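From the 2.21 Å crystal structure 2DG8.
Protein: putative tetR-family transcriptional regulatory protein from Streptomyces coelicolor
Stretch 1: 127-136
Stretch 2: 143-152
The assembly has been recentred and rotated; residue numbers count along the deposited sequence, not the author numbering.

Stretch 1 (127-136) WMRRSRVHLE
Stretch 2 (143-152) TARQLDALIE

Two helices of one chain, 127-135 and 143-152, cross at 119° between their N-to-C directions, with axes 9.1 Å apart at closest approach. Backbone phi/psi stay near -65/-40 in both; Glu136 flattens to psi -1°. The register is set where the CA atoms of Leu135 and Ala144 lie 5.5 Å apart and where Leu135 CB lies 4.0 Å from Ala144 CB.

Leu135 points toward the partner helix and sits as a knob among Ala144, Leu147, Asp148 and Ile151. Leu135 has chi1 of -112° and chi2 of 25°, both between wells; Leu135 CG lies 4.2 Å from Leu147 CD2, Leu135 CD1 4.2 Å from Ile151 CD1, and Leu135 CD2 3.5 Å from Ala144 O. Leu147 (t, p) and Ile151 (m, t) keep ordinary rotamers.

Asp148, chi1 t, is the reciprocal knob, among Met128, Ser131, Arg132 and Leu135. No direct hydrogen bond crosses the contact; instead one water accepts from Arg132 NH2 (3.0 Å) and donates to Asp148 OD1 (2.7 Å). Ser131 OG, chi1 m, donates a hydrogen bond to Trp127 O (3.0 Å); Ser131 CB lies 3.7 Å from Asp148 OD2.

Arg132 (m, t, m, chi4 -85°) and Arg145 (t, t, m, chi4 -95°) start sideways but bring their ends together. Their guanidiniums stack, centres 3.7 Å apart and planes at 29°, with Arg132 NH1 3.1 Å from Arg145 NH2: like-charged donors, not hydrogen-bonded.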

# COMPACT_ATOMS: atom_id res chain seq x y z
N TRP A 127 13.53 -2.11 4.55
CA TRP A 127 13.29 -1.16 3.46
C TRP A 127 13.05 0.23 4.09
O TRP A 127 13.68 1.22 3.72
CB TRP A 127 12.07 -1.60 2.64
CG TRP A 127 11.81 -0.79 1.39
CD1 TRP A 127 12.56 0.24 0.91
CD2 TRP A 127 10.71 -0.94 0.47
NE1 TRP A 127 12.00 0.75 -0.24
CE2 TRP A 127 10.86 0.05 -0.53
CE3 TRP A 127 9.62 -1.81 0.40
CZ2 TRP A 127 9.96 0.20 -1.59
CZ3 TRP A 127 8.71 -1.67 -0.65
CH2 TRP A 127 8.89 -0.67 -1.63
N MET A 128 12.14 0.30 5.05
CA MET A 128 11.83 1.56 5.71
C MET A 128 13.06 2.16 6.39
O MET A 128 13.23 3.38 6.41
CB MET A 128 10.72 1.37 6.74
CG MET A 128 9.36 1.02 6.14
SD MET A 128 8.08 0.91 7.42
CE MET A 128 8.36 -0.72 8.04
N ARG A 129 13.90 1.31 6.95
CA ARG A 129 15.10 1.76 7.64
C ARG A 129 16.10 2.42 6.69
O ARG A 129 16.69 3.44 7.02
CB ARG A 129 15.77 0.59 8.36
CG ARG A 129 16.84 1.00 9.36
CD ARG A 129 17.91 -0.06 9.48
NE ARG A 129 18.85 0.04 8.37
CZ ARG A 129 19.65 -0.95 7.97
NH1 ARG A 129 19.62 -2.12 8.59
NH2 ARG A 129 20.47 -0.76 6.95
N ARG A 130 16.31 1.81 5.53
CA ARG A 130 17.25 2.36 4.56
C ARG A 130 16.72 3.66 3.95
O ARG A 130 17.48 4.58 3.64
CB ARG A 130 17.52 1.32 3.47
CG ARG A 130 18.04 0.01 4.05
CD ARG A 130 19.30 -0.44 3.34
NE ARG A 130 19.03 -0.95 2.00
CZ ARG A 130 19.92 -0.97 1.02
NH1 ARG A 130 19.59 -1.45 -0.17
NH2 ARG A 130 21.14 -0.48 1.21
N SER A 131 15.40 3.73 3.78
CA SER A 131 14.78 4.94 3.25
C SER A 131 15.10 6.08 4.23
O SER A 131 15.54 7.16 3.84
CB SER A 131 13.27 4.77 3.16
OG SER A 131 12.92 3.73 2.28
N ARG A 132 14.87 5.81 5.51
CA ARG A 132 15.10 6.80 6.55
C ARG A 132 16.55 7.25 6.62
O ARG A 132 16.83 8.41 6.94
CB ARG A 132 14.66 6.27 7.92
CG ARG A 132 13.16 6.03 8.03
CD ARG A 132 12.73 5.99 9.50
NE ARG A 132 13.49 5.03 10.29
CZ ARG A 132 13.21 3.73 10.39
NH1 ARG A 132 13.97 2.95 11.13
NH2 ARG A 132 12.15 3.23 9.76
N VAL A 133 17.48 6.36 6.32
CA VAL A 133 18.89 6.72 6.36
C VAL A 133 19.11 7.92 5.44
O VAL A 133 19.59 8.97 5.87
CB VAL A 133 19.80 5.54 5.91
CG1 VAL A 133 21.25 5.99 5.83
CG2 VAL A 133 19.67 4.38 6.91
N HIS A 134 18.73 7.79 4.17
CA HIS A 134 18.90 8.88 3.22
C HIS A 134 18.11 10.12 3.60
O HIS A 134 18.52 11.24 3.29
CB HIS A 134 18.49 8.44 1.82
CG HIS A 134 19.33 7.32 1.28
ND1 HIS A 134 18.88 6.02 1.22
CD2 HIS A 134 20.60 7.30 0.83
CE1 HIS A 134 19.84 5.24 0.76
NE2 HIS A 134 20.90 5.99 0.51
N LEU A 135 16.99 9.93 4.28
CA LEU A 135 16.16 11.05 4.70
C LEU A 135 16.86 11.78 5.84
O LEU A 135 16.81 13.01 5.93
CB LEU A 135 14.80 10.54 5.15
CG LEU A 135 13.50 10.83 4.39
CD1 LEU A 135 13.70 11.12 2.90
CD2 LEU A 135 12.61 9.64 4.61
N GLU A 136 17.53 11.02 6.70
CA GLU A 136 18.23 11.61 7.83
C GLU A 136 19.48 12.38 7.44
O GLU A 136 20.16 12.94 8.30
CB GLU A 136 18.57 10.54 8.86
CG GLU A 136 17.36 9.92 9.52
CD GLU A 136 17.74 8.94 10.60
OE1 GLU A 136 16.86 8.18 11.05
OE2 GLU A 136 18.92 8.94 11.00
N THR A 143 11.58 13.57 12.36
CA THR A 143 10.89 14.08 11.19
C THR A 143 11.10 13.13 10.01
O THR A 143 10.20 12.91 9.20
CB THR A 143 11.37 15.50 10.81
OG1 THR A 143 12.67 15.42 10.21
CG2 THR A 143 11.46 16.36 12.04
N ALA A 144 12.30 12.56 9.93
CA ALA A 144 12.61 11.63 8.86
C ALA A 144 11.63 10.45 8.88
O ALA A 144 11.23 9.96 7.83
CB ALA A 144 14.03 11.13 8.99
N ARG A 145 11.25 10.01 10.08
CA ARG A 145 10.32 8.90 10.21
C ARG A 145 8.91 9.36 9.82
O ARG A 145 8.21 8.65 9.09
CB ARG A 145 10.31 8.38 11.65
CG ARG A 145 9.42 7.15 11.83
CD ARG A 145 9.56 6.54 13.22
NE ARG A 145 10.81 5.81 13.41
CZ ARG A 145 10.94 4.49 13.24
NH1 ARG A 145 9.90 3.75 12.88
NH2 ARG A 145 12.12 3.91 13.45
N GLN A 146 8.51 10.53 10.30
CA GLN A 146 7.19 11.06 9.96
C GLN A 146 7.12 11.31 8.45
O GLN A 146 6.11 11.02 7.80
CB GLN A 146 6.94 12.38 10.71
CG GLN A 146 7.07 12.27 12.23
CD GLN A 146 6.97 13.61 12.94
OE1 GLN A 146 7.58 13.82 13.99
NE2 GLN A 146 6.18 14.53 12.38
N LEU A 147 8.21 11.82 7.89
CA LEU A 147 8.28 12.12 6.47
C LEU A 147 8.19 10.86 5.60
O LEU A 147 7.53 10.87 4.56
CB LEU A 147 9.58 12.87 6.15
CG LEU A 147 9.79 13.31 4.70
CD1 LEU A 147 8.53 14.00 4.16
CD2 LEU A 147 11.01 14.23 4.64
N ASP A 148 8.83 9.78 6.03
CA ASP A 148 8.79 8.53 5.27
C ASP A 148 7.35 8.02 5.18
O ASP A 148 6.94 7.49 4.15
CB ASP A 148 9.66 7.44 5.93
CG ASP A 148 10.00 6.30 4.97
OD1 ASP A 148 10.17 5.15 5.42
OD2 ASP A 148 10.10 6.56 3.75
N ALA A 149 6.59 8.18 6.26
CA ALA A 149 5.19 7.74 6.24
C ALA A 149 4.37 8.64 5.32
O ALA A 149 3.41 8.17 4.69
CB ALA A 149 4.61 7.77 7.66
N LEU A 150 4.72 9.92 5.26
CA LEU A 150 3.99 10.85 4.39
C LEU A 150 4.27 10.50 2.94
O LEU A 150 3.36 10.41 2.12
CB LEU A 150 4.42 12.31 4.66
CG LEU A 150 3.75 13.38 3.78
CD1 LEU A 150 2.24 13.37 4.02
CD2 LEU A 150 4.33 14.77 4.11
N ILE A 151 5.55 10.30 2.62
CA ILE A 151 5.96 9.94 1.27
C ILE A 151 5.20 8.69 0.83
O ILE A 151 4.70 8.61 -0.31
CB ILE A 151 7.50 9.67 1.20
CG1 ILE A 151 8.25 10.99 1.36
CG2 ILE A 151 7.87 8.98 -0.11
CD1 ILE A 151 9.75 10.84 1.42
N GLU A 152 5.10 7.73 1.74
CA GLU A 152 4.40 6.48 1.46
C GLU A 152 2.95 6.77 1.09
O GLU A 152 2.45 6.29 0.07
CB GLU A 152 4.44 5.58 2.70
CG GLU A 152 3.91 4.19 2.48
CD GLU A 152 4.92 3.30 1.77
OE1 GLU A 152 6.05 3.15 2.29
OE2 GLU A 152 4.59 2.77 0.69
O HOH W 1 10.10 4.76 8.12